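Local coordinates for CAIP (Helicobacter cinaedi, PDB 5LBH), which is a Dps-like mini-ferritin that binds iron, probably stores it inside a twelve-subunit shell, and acts as an antigen promoting inflammation in atherosclerosis, at residues Lys3-Ile11 against Gln113-Ser122; Phe103-Ser111 against Ala123-Leu133. All coordinates share one frame; numbering follows the deposited sequence.

Contact 1 of 2, residues Lys3-Ile11 against Gln113-Ser122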
loop_
_atom_site.group_PDB
_atom_site.type_symbol
_atom_site.label_atom_id
_atom_site.label_comp_id
_atom_site.label_asym_id
_atom_site.label_seq_id
_atom_site.Cartn_x
_atom_site.Cartn_y
_atom_site.Cartn_z
ATOM N N LYS A 3 -46.098 -3.258 -0.851
ATOM C CA LYS A 3 -45.240 -3.055 0.318
ATOM C C LYS A 3 -43.716 -3.205 0.079
ATOM O O LYS A 3 -43.222 -4.147 -0.560
ATOM C CB LYS A 3 -45.680 -3.995 1.433
ATOM C CG LYS A 3 -44.837 -3.926 2.663
ATOM C CD LYS A 3 -44.997 -2.585 3.286
ATOM C CE LYS A 3 -43.887 -2.368 4.258
ATOM N NZ LYS A 3 -43.383 -0.997 4.117
ATOM N N VAL A 4 -42.986 -2.241 0.644
ATOM C CA VAL A 4 -41.537 -2.206 0.517
ATOM C C VAL A 4 -40.898 -3.387 1.231
ATOM O O VAL A 4 -40.051 -4.090 0.664
ATOM C CB VAL A 4 -41.015 -0.863 1.054
ATOM C CG1 VAL A 4 -39.525 -0.926 1.331
ATOM C CG2 VAL A 4 -41.379 0.251 0.076
ATOM N N VAL A 5 -41.317 -3.644 2.472
ATOM C CA VAL A 5 -40.721 -4.733 3.237
ATOM C C VAL A 5 -40.994 -6.074 2.557
ATOM O O VAL A 5 -40.111 -6.937 2.487
ATOM C CB VAL A 5 -41.231 -4.718 4.688
ATOM C CG1 VAL A 5 -40.791 -5.976 5.422
ATOM C CG2 VAL A 5 -40.716 -3.504 5.394
ATOM N N GLU A 6 -42.205 -6.257 2.021
ATOM C CA GLU A 6 -42.536 -7.526 1.383
ATOM C C GLU A 6 -41.659 -7.771 0.162
ATOM O O GLU A 6 -41.220 -8.896 -0.081
ATOM C CB GLU A 6 -44.022 -7.560 1.012
ATOM C CG GLU A 6 -44.969 -7.486 2.231
ATOM C CD GLU A 6 -46.426 -7.088 1.882
ATOM O OE1 GLU A 6 -47.244 -6.895 2.820
ATOM O OE2 GLU A 6 -46.755 -6.946 0.679
ATOM N N LEU A 7 -41.383 -6.729 -0.616
ATOM C CA LEU A 7 -40.507 -6.904 -1.774
ATOM C C LEU A 7 -39.069 -7.162 -1.340
ATOM O O LEU A 7 -38.368 -7.971 -1.958
ATOM C CB LEU A 7 -40.608 -5.690 -2.699
ATOM C CG LEU A 7 -41.718 -5.761 -3.751
ATOM C CD1 LEU A 7 -41.920 -4.422 -4.419
ATOM C CD2 LEU A 7 -41.349 -6.796 -4.814
ATOM N N LEU A 8 -38.614 -6.477 -0.287
ATOM C CA LEU A 8 -37.270 -6.697 0.232
ATOM C C LEU A 8 -37.048 -8.141 0.690
ATOM O O LEU A 8 -35.996 -8.723 0.400
ATOM C CB LEU A 8 -36.987 -5.728 1.375
ATOM C CG LEU A 8 -36.721 -4.250 1.085
ATOM C CD1 LEU A 8 -36.743 -3.486 2.410
ATOM C CD2 LEU A 8 -35.415 -4.006 0.317
ATOM N N LYS A 9 -37.999 -8.737 1.436
ATOM C CA LYS A 9 -37.755 -10.113 1.893
ATOM C C LYS A 9 -37.887 -11.108 0.756
ATOM O O LYS A 9 -37.261 -12.173 0.791
ATOM C CB LYS A 9 -38.647 -10.546 3.058
ATOM C CG LYS A 9 -39.196 -9.495 3.939
ATOM C CD LYS A 9 -39.691 -10.112 5.232
ATOM C CE LYS A 9 -40.475 -11.383 4.962
ATOM N NZ LYS A 9 -40.775 -12.104 6.238
ATOM N N GLN A 10 -38.688 -10.788 -0.253
ATOM C CA GLN A 10 -38.704 -11.620 -1.446
ATOM C C GLN A 10 -37.330 -11.598 -2.124
ATOM O O GLN A 10 -36.769 -12.651 -2.463
ATOM C CB GLN A 10 -39.824 -11.148 -2.383
ATOM C CG GLN A 10 -39.939 -11.950 -3.669
ATOM C CD GLN A 10 -40.419 -13.363 -3.424
ATOM O OE1 GLN A 10 -41.360 -13.589 -2.668
ATOM N NE2 GLN A 10 -39.757 -14.319 -4.035
ATOM N N ILE A 11 -36.747 -10.404 -2.285
ATOM C CA ILE A 11 -35.380 -10.299 -2.801
ATOM C C ILE A 11 -34.417 -11.114 -1.932
ATOM O O ILE A 11 -33.522 -11.803 -2.436
ATOM C CB ILE A 11 -34.952 -8.818 -2.858
ATOM C CG1 ILE A 11 -35.867 -8.003 -3.793
ATOM C CG2 ILE A 11 -33.493 -8.712 -3.264
ATOM C CD1 ILE A 11 -35.258 -6.823 -4.395
ATOM N N GLN A 113 -42.438 1.163 -5.756
ATOM C CA GLN A 113 -43.238 1.114 -4.540
ATOM C C GLN A 113 -42.633 2.004 -3.469
ATOM O O GLN A 113 -43.353 2.738 -2.782
ATOM C CB GLN A 113 -43.325 -0.321 -4.020
ATOM C CG GLN A 113 -44.259 -1.219 -4.805
ATOM C CD GLN A 113 -45.723 -0.843 -4.645
ATOM O OE1 GLN A 113 -46.104 -0.137 -3.699
ATOM N NE2 GLN A 113 -46.550 -1.301 -5.583
ATOM N N ALA A 114 -41.305 1.973 -3.331
ATOM C CA ALA A 114 -40.648 2.774 -2.309
ATOM C C ALA A 114 -40.808 4.270 -2.587
ATOM O O ALA A 114 -41.005 5.061 -1.651
ATOM C CB ALA A 114 -39.174 2.367 -2.186
ATOM N N ASP A 115 -40.724 4.680 -3.859
ATOM C CA ASP A 115 -40.927 6.095 -4.169
ATOM C C ASP A 115 -42.362 6.515 -3.851
ATOM O O ASP A 115 -42.585 7.609 -3.324
ATOM C CB ASP A 115 -40.591 6.378 -5.643
ATOM C CG ASP A 115 -39.082 6.658 -5.891
ATOM O OD1 ASP A 115 -38.404 7.245 -5.015
ATOM O OD2 ASP A 115 -38.564 6.306 -6.981
ATOM N N SER A 116 -43.339 5.620 -4.069
ATOM C CA SER A 116 -44.730 5.903 -3.704
ATOM C C SER A 116 -44.897 6.170 -2.218
ATOM O O SER A 116 -45.819 6.882 -1.821
ATOM C CB SER A 116 -45.635 4.732 -4.076
ATOM O OG SER A 116 -45.759 4.607 -5.467
ATOM N N GLN A 117 -44.071 5.567 -1.375
ATOM C CA GLN A 117 -44.160 5.790 0.060
ATOM C C GLN A 117 -43.202 6.870 0.544
ATOM O O GLN A 117 -43.063 7.058 1.754
ATOM C CB GLN A 117 -43.879 4.492 0.823
ATOM C CG GLN A 117 -44.819 3.342 0.548
ATOM C CD GLN A 117 -44.385 2.091 1.297
ATOM O OE1 GLN A 117 -43.516 2.164 2.182
ATOM N NE2 GLN A 117 -44.980 0.933 0.954
ATOM N N GLY A 118 -42.536 7.578 -0.357
ATOM C CA GLY A 118 -41.565 8.524 0.142
ATOM C C GLY A 118 -40.338 7.887 0.749
ATOM O O GLY A 118 -39.580 8.569 1.441
ATOM N N ASP A 119 -40.139 6.585 0.529
ATOM C CA ASP A 119 -38.956 5.872 1.008
ATOM C C ASP A 119 -37.880 5.961 -0.071
ATOM O O ASP A 119 -37.602 5.009 -0.805
ATOM C CB ASP A 119 -39.316 4.427 1.335
ATOM C CG ASP A 119 -38.179 3.671 1.955
ATOM O OD1 ASP A 119 -38.379 2.499 2.323
ATOM O OD2 ASP A 119 -37.071 4.218 2.053
ATOM N N LYS A 120 -37.232 7.125 -0.131
ATOM C CA LYS A 120 -36.263 7.372 -1.194
ATOM C C LYS A 120 -34.946 6.642 -0.980
ATOM O O LYS A 120 -34.255 6.364 -1.963
ATOM C CB LYS A 120 -36.052 8.885 -1.379
ATOM C CG LYS A 120 -37.361 9.582 -1.753
ATOM C CD LYS A 120 -37.252 11.080 -1.977
ATOM C CE LYS A 120 -37.759 11.864 -0.775
ATOM N NZ LYS A 120 -38.187 13.234 -1.193
ATOM N N VAL A 121 -34.605 6.310 0.270
ATOM C CA VAL A 121 -33.391 5.544 0.560
ATOM C C VAL A 121 -33.474 4.140 -0.037
ATOM O O VAL A 121 -32.526 3.668 -0.670
ATOM C CB VAL A 121 -33.144 5.478 2.078
ATOM C CG1 VAL A 121 -31.900 4.673 2.355
ATOM C CG2 VAL A 121 -32.985 6.877 2.667
ATOM N N SER A 122 -34.585 3.430 0.203
ATOM C CA SER A 122 -34.768 2.111 -0.394
ATOM C C SER A 122 -34.810 2.202 -1.920
ATOM O O SER A 122 -34.239 1.354 -2.623
ATOM C CB SER A 122 -36.058 1.474 0.119
ATOM O OG SER A 122 -35.989 1.139 1.480
#
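Gln113 meets Leu7 through the aliphatic part of its side chain: its CG lies 4.0 Å from Leu7 CD1, the two side chains crossing at about a right angle. A bend at chi2 (-69°) turns the amide off this line, and its NE2 is bonded to Glu109, so its apolar stem and polar end suit this border. Ala114 comes next, small enough for Val4 to approach its backbone, with Val4 CG2 3.5 Å from Ala114 CA. Gln117 runs extended past Val4 in the opposite direction, placing OE1 3.6 Å from Val4 CG2, while Lys3 NZ lies near the same amide without a hydrogen bond. Here helix 89-116 of the ferritin-like four-helix bundle ends in a Schellman motif. Gly118 is its C-prime residue, glycine because a CB at this positive phi (70°) would jam against the preceding carbonyl O, and Asp119 N reaches back to Ala114 O. Asp119 then serves as N-cap of helix 120-144: OD2 accepts from Ser122 N at 3.2 Å and OD1 from Ser122 OG at 2.9 Å, both donors lying above the carboxylate plane. Arg58 forms a salt bridge with Asp119 and a hydrogen bond with Ser122. Val4 CG1 packs 3.7 Å from Asp119 OD1.

Contact 2 of 2, residues Phe103-Ser111 against Ala123-Leu133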
loop_
_atom_site.group_PDB
_atom_site.type_symbol
_atom_site.label_atom_id
_atom_site.label_comp_id
_atom_site.label_asym_id
_atom_site.label_seq_id
_atom_site.Cartn_x
_atom_site.Cartn_y
_atom_site.Cartn_z
ATOM N N PHE A 103 -34.509 -10.658 -11.289
ATOM C CA PHE A 103 -34.093 -9.680 -10.288
ATOM C C PHE A 103 -34.322 -8.256 -10.779
ATOM O O PHE A 103 -34.669 -7.374 -9.986
ATOM C CB PHE A 103 -32.625 -9.894 -9.909
ATOM C CG PHE A 103 -32.397 -10.999 -8.896
ATOM C CD1 PHE A 103 -32.749 -10.835 -7.562
ATOM C CD2 PHE A 103 -31.811 -12.206 -9.279
ATOM C CE1 PHE A 103 -32.500 -11.851 -6.616
ATOM C CE2 PHE A 103 -31.571 -13.217 -8.361
ATOM C CZ PHE A 103 -31.926 -13.047 -7.030
ATOM N N LEU A 104 -34.155 -8.007 -12.079
ATOM C CA LEU A 104 -34.405 -6.659 -12.585
ATOM C C LEU A 104 -35.855 -6.236 -12.332
ATOM O O LEU A 104 -36.103 -5.146 -11.798
ATOM C CB LEU A 104 -34.048 -6.572 -14.066
ATOM C CG LEU A 104 -34.415 -5.270 -14.772
ATOM C CD1 LEU A 104 -33.540 -4.101 -14.326
ATOM C CD2 LEU A 104 -34.274 -5.468 -16.260
ATOM N N LYS A 105 -36.829 -7.104 -12.673
ATOM C CA LYS A 105 -38.234 -6.807 -12.366
ATOM C C LYS A 105 -38.424 -6.531 -10.881
ATOM O O LYS A 105 -39.041 -5.533 -10.496
ATOM C CB LYS A 105 -39.144 -7.957 -12.792
ATOM C CG LYS A 105 -39.525 -8.007 -14.257
ATOM C CD LYS A 105 -40.645 -9.028 -14.463
ATOM C CE LYS A 105 -40.178 -10.479 -14.236
ATOM N NZ LYS A 105 -39.531 -11.077 -15.448
ATOM N N LEU A 106 -37.856 -7.392 -10.033
ATOM C CA LEU A 106 -38.020 -7.272 -8.589
ATOM C C LEU A 106 -37.494 -5.931 -8.070
ATOM O O LEU A 106 -38.192 -5.218 -7.334
ATOM C CB LEU A 106 -37.288 -8.424 -7.922
ATOM C CG LEU A 106 -37.951 -9.196 -6.806
ATOM C CD1 LEU A 106 -39.358 -9.547 -7.258
ATOM C CD2 LEU A 106 -37.119 -10.445 -6.520
ATOM N N PHE A 107 -36.285 -5.541 -8.486
ATOM C CA PHE A 107 -35.730 -4.279 -8.012
ATOM C C PHE A 107 -36.454 -3.088 -8.616
ATOM O O PHE A 107 -36.613 -2.057 -7.945
ATOM C CB PHE A 107 -34.242 -4.195 -8.328
ATOM C CG PHE A 107 -33.396 -4.905 -7.337
ATOM C CD1 PHE A 107 -33.215 -4.379 -6.056
ATOM C CD2 PHE A 107 -32.799 -6.116 -7.660
ATOM C CE1 PHE A 107 -32.427 -5.034 -5.129
ATOM C CE2 PHE A 107 -32.013 -6.777 -6.730
ATOM C CZ PHE A 107 -31.830 -6.234 -5.467
ATOM N N THR A 108 -36.923 -3.217 -9.856
ATOM C CA THR A 108 -37.714 -2.146 -10.449
ATOM C C THR A 108 -38.993 -1.910 -9.663
ATOM O O THR A 108 -39.328 -0.769 -9.335
ATOM C CB THR A 108 -38.033 -2.473 -11.905
ATOM O OG1 THR A 108 -36.813 -2.752 -12.604
ATOM C CG2 THR A 108 -38.785 -1.334 -12.560
ATOM N N GLU A 109 -39.715 -2.978 -9.334
ATOM C CA GLU A 109 -40.958 -2.774 -8.614
ATOM C C GLU A 109 -40.696 -2.272 -7.197
ATOM O O GLU A 109 -41.458 -1.450 -6.684
ATOM C CB GLU A 109 -41.788 -4.056 -8.634
ATOM C CG GLU A 109 -43.167 -3.894 -7.987
ATOM C CD GLU A 109 -44.006 -2.737 -8.606
ATOM O OE1 GLU A 109 -43.816 -2.427 -9.815
ATOM O OE2 GLU A 109 -44.837 -2.147 -7.867
ATOM N N LEU A 110 -39.596 -2.699 -6.577
ATOM C CA LEU A 110 -39.202 -2.136 -5.287
ATOM C C LEU A 110 -38.988 -0.631 -5.371
ATOM O O LEU A 110 -39.394 0.112 -4.471
ATOM C CB LEU A 110 -37.927 -2.819 -4.787
ATOM C CG LEU A 110 -37.241 -2.248 -3.536
ATOM C CD1 LEU A 110 -38.148 -2.273 -2.328
ATOM C CD2 LEU A 110 -35.935 -2.974 -3.241
ATOM N N SER A 111 -38.328 -0.163 -6.427
ATOM C CA SER A 111 -38.079 1.273 -6.554
ATOM C C SER A 111 -39.390 2.054 -6.712
ATOM O O SER A 111 -39.595 3.090 -6.067
ATOM C CB SER A 111 -37.125 1.524 -7.727
ATOM O OG SER A 111 -36.805 2.896 -7.831
ATOM N N ALA A 123 -35.453 3.246 -2.449
ATOM C CA ALA A 123 -35.527 3.408 -3.897
ATOM C C ALA A 123 -34.151 3.679 -4.506
ATOM O O ALA A 123 -33.843 3.171 -5.593
ATOM C CB ALA A 123 -36.521 4.512 -4.253
ATOM N N ALA A 124 -33.312 4.478 -3.830
ATOM C CA ALA A 124 -31.969 4.753 -4.343
ATOM C C ALA A 124 -31.127 3.480 -4.397
ATOM O O ALA A 124 -30.448 3.210 -5.397
ATOM C CB ALA A 124 -31.279 5.795 -3.472
ATOM N N TYR A 125 -31.172 2.685 -3.320
ATOM C CA TYR A 125 -30.525 1.379 -3.309
ATOM C C TYR A 125 -31.070 0.478 -4.417
ATOM O O TYR A 125 -30.300 -0.189 -5.116
ATOM C CB TYR A 125 -30.705 0.711 -1.942
ATOM C CG TYR A 125 -30.191 -0.703 -1.940
ATOM C CD1 TYR A 125 -28.835 -0.961 -1.814
ATOM C CD2 TYR A 125 -31.052 -1.781 -2.094
ATOM C CE1 TYR A 125 -28.336 -2.251 -1.835
ATOM C CE2 TYR A 125 -30.563 -3.087 -2.111
ATOM C CZ TYR A 125 -29.196 -3.310 -1.984
ATOM O OH TYR A 125 -28.676 -4.590 -2.002
ATOM N N ALA A 126 -32.395 0.437 -4.593
ATOM C CA ALA A 126 -32.926 -0.416 -5.653
ATOM C C ALA A 126 -32.501 0.093 -7.030
ATOM O O ALA A 126 -32.129 -0.702 -7.901
ATOM C CB ALA A 126 -34.447 -0.519 -5.551
ATOM N N ASP A 127 -32.521 1.414 -7.241
ATOM C CA ASP A 127 -32.111 1.942 -8.537
ATOM C C ASP A 127 -30.651 1.639 -8.820
ATOM O O ASP A 127 -30.285 1.370 -9.971
ATOM C CB ASP A 127 -32.361 3.443 -8.619
ATOM C CG ASP A 127 -33.845 3.794 -8.603
ATOM O OD1 ASP A 127 -34.197 4.912 -8.140
ATOM O OD2 ASP A 127 -34.650 2.962 -9.081
ATOM N N ASP A 128 -29.810 1.621 -7.786
ATOM C CA ASP A 128 -28.419 1.244 -8.009
ATOM C C ASP A 128 -28.334 -0.206 -8.480
ATOM O O ASP A 128 -27.606 -0.511 -9.432
ATOM C CB ASP A 128 -27.598 1.483 -6.735
ATOM C CG ASP A 128 -26.129 1.084 -6.885
ATOM O OD1 ASP A 128 -25.618 0.311 -6.038
ATOM O OD2 ASP A 128 -25.459 1.570 -7.831
ATOM N N LYS A 129 -29.115 -1.109 -7.866
ATOM C CA LYS A 129 -29.114 -2.495 -8.333
ATOM C C LYS A 129 -29.778 -2.639 -9.699
ATOM O O LYS A 129 -29.352 -3.480 -10.500
ATOM C CB LYS A 129 -29.770 -3.430 -7.314
ATOM C CG LYS A 129 -29.131 -3.323 -5.949
ATOM C CD LYS A 129 -27.678 -3.732 -5.999
ATOM C CE LYS A 129 -26.904 -2.982 -4.946
ATOM N NZ LYS A 129 -25.472 -3.367 -4.929
ATOM N N VAL A 130 -30.791 -1.824 -10.001
ATOM C CA VAL A 130 -31.383 -1.863 -11.338
ATOM C C VAL A 130 -30.325 -1.529 -12.391
ATOM O O VAL A 130 -30.241 -2.193 -13.433
ATOM C CB VAL A 130 -32.599 -0.912 -11.420
ATOM C CG1 VAL A 130 -33.040 -0.710 -12.863
ATOM C CG2 VAL A 130 -33.766 -1.449 -10.607
ATOM N N GLY A 131 -29.511 -0.489 -12.141
ATOM C CA GLY A 131 -28.456 -0.122 -13.083
ATOM C C GLY A 131 -27.357 -1.167 -13.206
ATOM O O GLY A 131 -26.871 -1.442 -14.309
ATOM N N GLU A 132 -26.932 -1.751 -12.078
ATOM C CA GLU A 132 -25.922 -2.798 -12.156
ATOM C C GLU A 132 -26.451 -3.988 -12.952
ATOM O O GLU A 132 -25.740 -4.523 -13.811
ATOM C CB GLU A 132 -25.489 -3.254 -10.759
ATOM C CG GLU A 132 -24.687 -2.257 -9.950
ATOM C CD GLU A 132 -24.654 -2.576 -8.458
ATOM O OE1 GLU A 132 -25.093 -3.675 -8.064
ATOM O OE2 GLU A 132 -24.164 -1.731 -7.674
ATOM N N LEU A 133 -27.733 -4.357 -12.749
ATOM C CA LEU A 133 -28.307 -5.474 -13.496
ATOM C C LEU A 133 -28.454 -5.140 -14.980
ATOM O O LEU A 133 -28.086 -5.957 -15.837
ATOM C CB LEU A 133 -29.663 -5.873 -12.894
ATOM C CG LEU A 133 -29.585 -6.552 -11.519
ATOM C CD1 LEU A 133 -30.873 -6.502 -10.748
ATOM C CD2 LEU A 133 -29.166 -7.996 -11.720
#
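Phe107 fills a hole formed by Tyr125, Ala126, Lys129 and Leu133, a knobs-into-holes fit in which an aromatic ring suits the buried site. Lys129 supplies a CH-pi contact: its CB stands 3.7 Å from the ring centroid and 7° off the normal. The lysine's aliphatic stem thus covers one face, while a bend at chi2 (-62°) helps carry NZ off to a salt bridge with Glu132. Val130 divides its methyls, CG2 lying 3.6 Å from Phe107 CB and CG1 3.7 Å from Leu104 CD1. Leu133 CD1 reaches the Phe107 ring at CD2, also 3.7 Å away. These residues line two neighbouring helices of the four-helix ferritin bundle, joined by a short turn and antiparallel at 152°, with segment axes 8.3 Å apart at their closest. Ala126, with only a methyl, lets the backbones come close, its CB resting 3.6 Å from Phe107 O and also touching Leu110 CD2. Polar contact across the pair comes from Ser111, whose OG donates to Asp127 OD2, though the modelled length is doubtful at this resolution. Lys120 of a neighbouring subunit also bonds to Ser111 OG. Within its own helix, Thr108 OG1 donates to Leu104 O at 2.6 Å, from above the carbonyl plane.

In the fold
Both contacts lie on the same side of the chain's centre, about 10 Å apart between their centres, and share helix 89-116 and helix 120-144. Their segments alternate along the chain: 3-11, 103-111, 113-122, 123-133. Contact 1 brings the start of helix 4-28 against the turn between the two shared helices; contact 2 follows directly on from that turn, pairing their adjoining lengths. They touch where Ile11 CD1 meets Phe107 CE1 and Leu7 CD1 packs against Leu110 N, so three helices of one ferritin-like bundle meet here. A salt bridge from Lys120 to Asp115 of a neighbouring subunit extends this region into a subunit interface of the twelve-chain assembly.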